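Local coordinates for phosphoribosylaminoimidazole carboxylase (Treponema denticola, PDB 5C5D), which catalyses the reversible carboxylation of 5-aminoimidazole ribonucleotide with CO2 to 4-carboxy-5-aminoimidazole ribonucleotide in de novo purine biosynthesis, at the interface of chains A and B. Coordinates in Å, arbitrary orientation; residue numbers count along the deposited sequence, not the author numbering. Chains: chain A/B, phosphoribosylaminoimidazole carboxylase.

The interface of chains A and B. Residues chain A 12, 36; chain B 149-150, 153.
The long C-terminal helix of chain B, residues 133-155, reaches over to chain A and lays B:Asp153 against A:Ser12 and A:Ile36. A:Ser12 starts the short 3-10 helix 12-14, directly after the substrate-binding A:Ser11 and in the same turn as the substrate-binding A:Asp14. A:Ile36 ends strand 31-36. This helix therefore packs beside the substrate-binding region of its neighbour, in a patch that is part of the contact between two copies in the deposited octamer. The polar link runs mainly through water 1. The backbone N of A:Ser12 meets this water at 2.9 Å, with an angle of 164° at the hydrogen. The same water lies 2.6 Å from carboxylate OD2 of B:Asp153. The hydroxyl OG of A:Ser12 adds a weak direct hydrogen bond to OD2 of B:Asp153 at 3.4 Å. On the helix itself, NZ of B:Lys149, one turn earlier, forms a salt bridge of 2.7 Å with OD2 of B:Asp153. It approaches the syn lone pair, on the side of OD1. Lysine and water thus both hold OD2, which should fix the carboxylate and favour its charged form. Beside this polar cluster, A:Ile36 packs on the helix with both branches. The side chains of A:Ile36 and B:Ile150 cross obliquely, and CG2 of A:Ile36 lies 4.0 Å from CG2 of B:Ile150. The other branch is extended (chi2 172°), which carries CD1 toward B:Asp153. There the methyl CD1 of A:Ile36 lies 4.0 Å from CB of B:Asp153 and 3.8 Å from its carbonyl O.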
# COMPACT_ATOMS: atom_id res chain seq x y z
N SER A 12 -24.06 -16.99 -1.97
CA SER A 12 -23.86 -18.41 -1.74
C SER A 12 -22.38 -18.78 -1.90
O SER A 12 -21.93 -19.82 -1.42
CB SER A 12 -24.73 -19.22 -2.70
OG SER A 12 -24.43 -18.88 -4.04
N ILE A 36 -28.76 -16.44 3.51
CA ILE A 36 -28.19 -15.68 2.41
C ILE A 36 -29.04 -14.46 2.09
O ILE A 36 -30.26 -14.53 2.05
CB ILE A 36 -28.05 -16.52 1.14
CG1 ILE A 36 -27.14 -17.72 1.41
CG2 ILE A 36 -27.50 -15.68 -0.00
CD1 ILE A 36 -27.10 -18.71 0.28
N LYS B 149 -32.43 -14.47 -7.71
CA LYS B 149 -31.47 -15.57 -7.62
C LYS B 149 -30.98 -15.69 -6.17
O LYS B 149 -30.95 -16.78 -5.60
CB LYS B 149 -30.30 -15.35 -8.60
CG LYS B 149 -29.01 -16.14 -8.34
CD LYS B 149 -29.18 -17.65 -8.55
CE LYS B 149 -27.81 -18.36 -8.62
NZ LYS B 149 -26.89 -17.95 -7.51
N ILE B 150 -30.63 -14.56 -5.57
CA ILE B 150 -30.14 -14.54 -4.21
C ILE B 150 -31.20 -15.05 -3.23
O ILE B 150 -30.90 -15.91 -2.40
CB ILE B 150 -29.68 -13.11 -3.83
CG1 ILE B 150 -28.48 -12.73 -4.70
CG2 ILE B 150 -29.33 -13.01 -2.36
CD1 ILE B 150 -28.15 -11.26 -4.67
N ASP B 153 -31.47 -18.66 -3.54
CA ASP B 153 -30.33 -19.34 -2.94
C ASP B 153 -30.56 -19.53 -1.45
O ASP B 153 -30.18 -20.55 -0.88
CB ASP B 153 -29.03 -18.57 -3.17
CG ASP B 153 -28.53 -18.68 -4.60
OD1 ASP B 153 -29.06 -19.52 -5.37
OD2 ASP B 153 -27.60 -17.91 -4.95
O HOH W 1 -26.16 -16.05 -3.77